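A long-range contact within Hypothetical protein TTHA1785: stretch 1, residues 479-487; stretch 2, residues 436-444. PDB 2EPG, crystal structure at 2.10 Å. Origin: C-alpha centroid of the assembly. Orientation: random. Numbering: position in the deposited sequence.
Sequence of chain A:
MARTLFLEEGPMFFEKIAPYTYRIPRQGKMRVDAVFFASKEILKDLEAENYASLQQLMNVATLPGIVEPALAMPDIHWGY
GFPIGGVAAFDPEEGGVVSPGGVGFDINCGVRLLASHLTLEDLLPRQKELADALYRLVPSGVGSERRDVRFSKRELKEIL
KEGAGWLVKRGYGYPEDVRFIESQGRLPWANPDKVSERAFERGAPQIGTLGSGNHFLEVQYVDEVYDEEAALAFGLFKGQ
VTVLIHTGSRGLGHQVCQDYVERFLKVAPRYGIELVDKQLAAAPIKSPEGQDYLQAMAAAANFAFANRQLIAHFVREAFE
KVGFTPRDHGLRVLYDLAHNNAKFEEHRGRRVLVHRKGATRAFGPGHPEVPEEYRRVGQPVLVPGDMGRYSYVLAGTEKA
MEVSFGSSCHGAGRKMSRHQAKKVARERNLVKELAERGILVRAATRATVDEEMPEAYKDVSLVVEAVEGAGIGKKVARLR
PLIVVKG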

ATOM      1  N   LEU A 479     -12.241 -11.417  -4.033  1.00 28.00           N
ATOM      2  CA  LEU A 479     -12.819 -10.632  -5.110  1.00 29.72           C
ATOM      3  C   LEU A 479     -12.351 -11.131  -6.483  1.00 31.30           C
ATOM      4  O   LEU A 479     -11.156 -11.339  -6.699  1.00 29.91           O
ATOM      5  CB  LEU A 479     -12.388  -9.164  -4.946  1.00 28.44           C
ATOM      6  CG  LEU A 479     -12.926  -8.229  -3.850  1.00 30.70           C
ATOM      7  CD1 LEU A 479     -13.660  -8.976  -2.774  1.00 28.65           C
ATOM      8  CD2 LEU A 479     -11.769  -7.397  -3.296  1.00 28.60           C
ATOM      9  N   ARG A 480     -13.290 -11.297  -7.410  1.00 31.23           N
ATOM     10  CA  ARG A 480     -12.961 -11.742  -8.758  1.00 32.35           C
ATOM     11  C   ARG A 480     -13.200 -10.577  -9.729  1.00 31.36           C
ATOM     12  O   ARG A 480     -14.238  -9.917  -9.685  1.00 32.42           O
ATOM     13  CB  ARG A 480     -13.825 -12.954  -9.119  1.00 36.02           C
ATOM     14  CG  ARG A 480     -13.445 -13.602 -10.437  1.00 39.77           C
ATOM     15  CD  ARG A 480     -13.984 -15.021 -10.554  1.00 40.93           C
ATOM     16  NE  ARG A 480     -13.451 -15.655 -11.753  1.00 43.82           N
ATOM     17  CZ  ARG A 480     -13.789 -15.303 -12.989  1.00 47.52           C
ATOM     18  NH1 ARG A 480     -13.245 -15.924 -14.029  1.00 50.12           N
ATOM     19  NH2 ARG A 480     -14.694 -14.347 -13.190  1.00 49.60           N
ATOM     20  N   PRO A 481     -12.233 -10.299 -10.613  1.00 32.57           N
ATOM     21  CA  PRO A 481     -12.363  -9.201 -11.581  1.00 33.60           C
ATOM     22  C   PRO A 481     -13.306  -9.467 -12.748  1.00 34.94           C
ATOM     23  O   PRO A 481     -13.431 -10.601 -13.207  1.00 34.60           O
ATOM     24  CB  PRO A 481     -10.930  -8.991 -12.054  1.00 33.42           C
ATOM     25  CG  PRO A 481     -10.379 -10.381 -12.034  1.00 34.51           C
ATOM     26  CD  PRO A 481     -10.920 -10.962 -10.741  1.00 34.27           C
ATOM     27  N   LEU A 482     -13.965  -8.405 -13.210  1.00 34.52           N
ATOM     28  CA  LEU A 482     -14.888  -8.466 -14.339  1.00 36.38           C
ATOM     29  C   LEU A 482     -14.390  -7.534 -15.433  1.00 36.12           C
ATOM     30  O   LEU A 482     -14.462  -7.861 -16.615  1.00 36.14           O
ATOM     31  CB  LEU A 482     -16.287  -8.007 -13.927  1.00 37.40           C
ATOM     32  CG  LEU A 482     -17.113  -8.927 -13.035  1.00 39.55           C
ATOM     33  CD1 LEU A 482     -18.214  -8.123 -12.372  1.00 40.96           C
ATOM     34  CD2 LEU A 482     -17.682 -10.063 -13.861  1.00 39.47           C
ATOM     35  N   ILE A 483     -13.911  -6.362 -15.015  1.00 34.63           N
ATOM     36  CA  ILE A 483     -13.400  -5.343 -15.924  1.00 35.62           C
ATOM     37  C   ILE A 483     -12.057  -4.829 -15.439  1.00 35.88           C
ATOM     38  O   ILE A 483     -11.908  -4.479 -14.268  1.00 36.48           O
ATOM     39  CB  ILE A 483     -14.321  -4.108 -16.006  1.00 34.02           C
ATOM     40  CG1 ILE A 483     -15.711  -4.500 -16.496  1.00 33.90           C
ATOM     41  CG2 ILE A 483     -13.699  -3.074 -16.939  1.00 33.06           C
ATOM     42  CD1 ILE A 483     -16.705  -3.344 -16.424  1.00 31.38           C
ATOM     43  N   VAL A 484     -11.090  -4.758 -16.348  1.00 35.42           N
ATOM     44  CA  VAL A 484      -9.765  -4.268 -16.002  1.00 36.64           C
ATOM     45  C   VAL A 484      -9.427  -3.064 -16.877  1.00 38.12           C
ATOM     46  O   VAL A 484      -9.467  -3.151 -18.107  1.00 37.12           O
ATOM     47  CB  VAL A 484      -8.683  -5.366 -16.197  1.00 35.95           C
ATOM     48  CG1 VAL A 484      -7.302  -4.761 -16.026  1.00 37.31           C
ATOM     49  CG2 VAL A 484      -8.874  -6.498 -15.173  1.00 34.38           C
ATOM     50  N   VAL A 485      -9.124  -1.939 -16.234  1.00 38.71           N
ATOM     51  CA  VAL A 485      -8.752  -0.706 -16.925  1.00 40.51           C
ATOM     52  C   VAL A 485      -7.296  -0.413 -16.547  1.00 43.98           C
ATOM     53  O   VAL A 485      -6.987  -0.194 -15.366  1.00 43.58           O
ATOM     54  CB  VAL A 485      -9.642   0.486 -16.482  1.00 40.04           C
ATOM     55  CG1 VAL A 485      -9.178   1.769 -17.163  1.00 38.90           C
ATOM     56  CG2 VAL A 485     -11.099   0.204 -16.823  1.00 38.11           C
ATOM     57  N   LYS A 486      -6.408  -0.423 -17.544  1.00 45.23           N
ATOM     58  CA  LYS A 486      -4.980  -0.182 -17.330  1.00 48.14           C
ATOM     59  C   LYS A 486      -4.583   1.241 -17.715  1.00 49.78           C
ATOM     60  O   LYS A 486      -5.187   1.849 -18.604  1.00 48.87           O
ATOM     61  CB  LYS A 486      -4.149  -1.156 -18.161  1.00 48.63           C
ATOM     62  CG  LYS A 486      -4.838  -2.474 -18.408  1.00 52.78           C
ATOM     63  CD  LYS A 486      -4.131  -3.320 -19.462  1.00 55.63           C
ATOM     64  CE  LYS A 486      -2.731  -3.750 -19.045  1.00 57.04           C
ATOM     65  NZ  LYS A 486      -2.146  -4.693 -20.060  1.00 58.98           N
ATOM     66  N   GLY A 487      -3.545   1.754 -17.059  1.00 51.85           N
ATOM     67  CA  GLY A 487      -3.081   3.099 -17.340  1.00 54.09           C
ATOM     68  C   GLY A 487      -2.153   3.217 -18.538  1.00 55.14           C
ATOM     69  O   GLY A 487      -1.814   2.183 -19.158  1.00 55.69           O
ATOM     70  OXT GLY A 487      -1.765   4.361 -18.861  1.00 56.87           O
TER
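Stretch 2, residues 436-444: ERGILVRAA

How does stretch 2 lie on stretch 1? Its extended strand, 440-442, runs parallel to strand 483-486, the N-to-C directions differing by 13° and the axes approaching to 4.7 Å. Leu440 pairs with Ile483, Val441 with Val484 and Arg442 with Val485, the last at 4.6 Å between CA atoms.

Which backbone donors and acceptors are satisfied? In a parallel ladder each strand offers alternate residues. Leu440 N gives to Leu482 O at 3.0 Å, and Leu440 O receives Val484 N at 2.8 Å; Arg442 N then gives to Val484 O at 2.8 Å, and Arg442 O receives Lys486 N at 2.8 Å. Leu440, Val484 and Arg442 thus use both N and O across the contact. Every acceptor of this ladder also meets a CA-H, as where Ile483 CA lies 3.3 Å from Leu440 O.

What do the arginines bind? Arg480 NH1 reaches Arg437 O at 3.3 Å, near the guanidinium plane, fastening the loop before the strand. Arg442 NH2 turns to its own stretch, giving to Val441 O at 3.2 Å; its NH1 is bonded elsewhere in the structure.

Where do apolar side chains meet? Ile439 packs CD1 against Pro481 CG and CG2 against Val484 CG2, both at 3.8 Å. Farther along, Lys486 CD lies 3.6 Å from Ala443 CB.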

ATOM      1  N   GLU A 436     -10.777 -14.413 -22.352  1.00101.11           N
ATOM      2  CA  GLU A 436     -11.219 -15.807 -22.357  1.00 99.77           C
ATOM      3  C   GLU A 436     -11.733 -16.246 -20.987  1.00 97.94           C
ATOM      4  O   GLU A 436     -12.460 -17.235 -20.873  1.00 97.84           O
ATOM      5  CB  GLU A 436     -10.080 -16.733 -22.797  1.00100.34           C
ATOM      6  CG  GLU A 436      -9.696 -16.604 -24.261  1.00101.31           C
ATOM      7  CD  GLU A 436      -8.802 -17.741 -24.725  1.00102.36           C
ATOM      8  OE1 GLU A 436      -7.726 -17.942 -24.119  1.00102.93           O
ATOM      9  OE2 GLU A 436      -9.174 -18.433 -25.698  1.00102.57           O
ATOM     10  N   ARG A 437     -11.340 -15.515 -19.951  1.00 95.51           N
ATOM     11  CA  ARG A 437     -11.780 -15.817 -18.596  1.00 92.58           C
ATOM     12  C   ARG A 437     -12.940 -14.894 -18.233  1.00 89.66           C
ATOM     13  O   ARG A 437     -13.280 -14.727 -17.058  1.00 89.58           O
ATOM     14  CB  ARG A 437     -10.623 -15.640 -17.607  1.00 94.06           C
ATOM     15  CG  ARG A 437      -9.706 -14.466 -17.918  1.00 96.05           C
ATOM     16  CD  ARG A 437      -8.679 -14.242 -16.812  1.00 97.68           C
ATOM     17  NE  ARG A 437      -7.939 -15.456 -16.477  1.00 98.78           N
ATOM     18  CZ  ARG A 437      -6.944 -15.503 -15.595  1.00 99.29           C
ATOM     19  NH1 ARG A 437      -6.325 -16.652 -15.348  1.00 99.54           N
ATOM     20  NH2 ARG A 437      -6.564 -14.400 -14.963  1.00 99.06           N
ATOM     21  N   GLY A 438     -13.541 -14.301 -19.265  1.00 86.00           N
ATOM     22  CA  GLY A 438     -14.664 -13.398 -19.074  1.00 80.78           C
ATOM     23  C   GLY A 438     -14.288 -12.080 -18.418  1.00 76.96           C
ATOM     24  O   GLY A 438     -14.918 -11.666 -17.443  1.00 77.22           O
ATOM     25  N   ILE A 439     -13.267 -11.413 -18.950  1.00 71.75           N
ATOM     26  CA  ILE A 439     -12.824 -10.144 -18.393  1.00 66.40           C
ATOM     27  C   ILE A 439     -12.606  -9.107 -19.491  1.00 63.17           C
ATOM     28  O   ILE A 439     -11.762  -9.285 -20.367  1.00 61.74           O
ATOM     29  CB  ILE A 439     -11.509 -10.324 -17.600  1.00 66.62           C
ATOM     30  CG1 ILE A 439     -11.718 -11.337 -16.471  1.00 67.06           C
ATOM     31  CG2 ILE A 439     -11.050  -8.990 -17.032  1.00 65.97           C
ATOM     32  CD1 ILE A 439     -10.472 -11.614 -15.648  1.00 67.68           C
ATOM     33  N   LEU A 440     -13.376  -8.025 -19.446  1.00 59.64           N
ATOM     34  CA  LEU A 440     -13.239  -6.967 -20.436  1.00 56.86           C
ATOM     35  C   LEU A 440     -12.051  -6.093 -20.060  1.00 56.04           C
ATOM     36  O   LEU A 440     -11.921  -5.674 -18.911  1.00 54.25           O
ATOM     37  CB  LEU A 440     -14.509  -6.120 -20.495  1.00 55.88           C
ATOM     38  CG  LEU A 440     -15.830  -6.860 -20.742  1.00 54.69           C
ATOM     39  CD1 LEU A 440     -16.914  -5.838 -21.000  1.00 53.61           C
ATOM     40  CD2 LEU A 440     -15.710  -7.799 -21.928  1.00 53.14           C
ATOM     41  N   VAL A 441     -11.180  -5.827 -21.028  1.00 56.06           N
ATOM     42  CA  VAL A 441     -10.000  -5.012 -20.769  1.00 56.30           C
ATOM     43  C   VAL A 441     -10.011  -3.690 -21.526  1.00 56.33           C
ATOM     44  O   VAL A 441     -10.462  -3.614 -22.670  1.00 57.00           O
ATOM     45  CB  VAL A 441      -8.695  -5.780 -21.111  1.00 55.60           C
ATOM     46  CG1 VAL A 441      -7.480  -4.921 -20.788  1.00 54.45           C
ATOM     47  CG2 VAL A 441      -8.633  -7.077 -20.323  1.00 55.34           C
ATOM     48  N   ARG A 442      -9.524  -2.652 -20.859  1.00 56.78           N
ATOM     49  CA  ARG A 442      -9.437  -1.309 -21.414  1.00 57.30           C
ATOM     50  C   ARG A 442      -8.018  -0.808 -21.174  1.00 58.92           C
ATOM     51  O   ARG A 442      -7.649  -0.477 -20.046  1.00 57.07           O
ATOM     52  CB  ARG A 442     -10.440  -0.385 -20.719  1.00 57.00           C
ATOM     53  CG  ARG A 442     -11.743  -0.176 -21.472  1.00 58.22           C
ATOM     54  CD  ARG A 442     -12.271  -1.481 -22.034  1.00 59.41           C
ATOM     55  NE  ARG A 442     -13.537  -1.328 -22.746  1.00 58.31           N
ATOM     56  CZ  ARG A 442     -14.131  -2.317 -23.403  1.00 57.91           C
ATOM     57  NH1 ARG A 442     -15.286  -2.110 -24.022  1.00 56.99           N
ATOM     58  NH2 ARG A 442     -13.558  -3.514 -23.449  1.00 56.70           N
ATOM     59  N   ALA A 443      -7.223  -0.769 -22.240  1.00 60.76           N
ATOM     60  CA  ALA A 443      -5.840  -0.321 -22.148  1.00 63.09           C
ATOM     61  C   ALA A 443      -5.571   0.824 -23.117  1.00 65.24           C
ATOM     62  O   ALA A 443      -6.217   0.935 -24.160  1.00 66.25           O
ATOM     63  CB  ALA A 443      -4.899  -1.485 -22.432  1.00 62.26           C
ATOM     64  N   ALA A 444      -4.609   1.672 -22.760  1.00 67.63           N
ATOM     65  CA  ALA A 444      -4.234   2.826 -23.572  1.00 68.85           C
ATOM     66  C   ALA A 444      -3.059   2.501 -24.494  1.00 69.34           C
ATOM     67  O   ALA A 444      -2.860   1.346 -24.882  1.00 71.05           O
ATOM     68  CB  ALA A 444      -3.875   4.006 -22.658  1.00 68.63           C
TER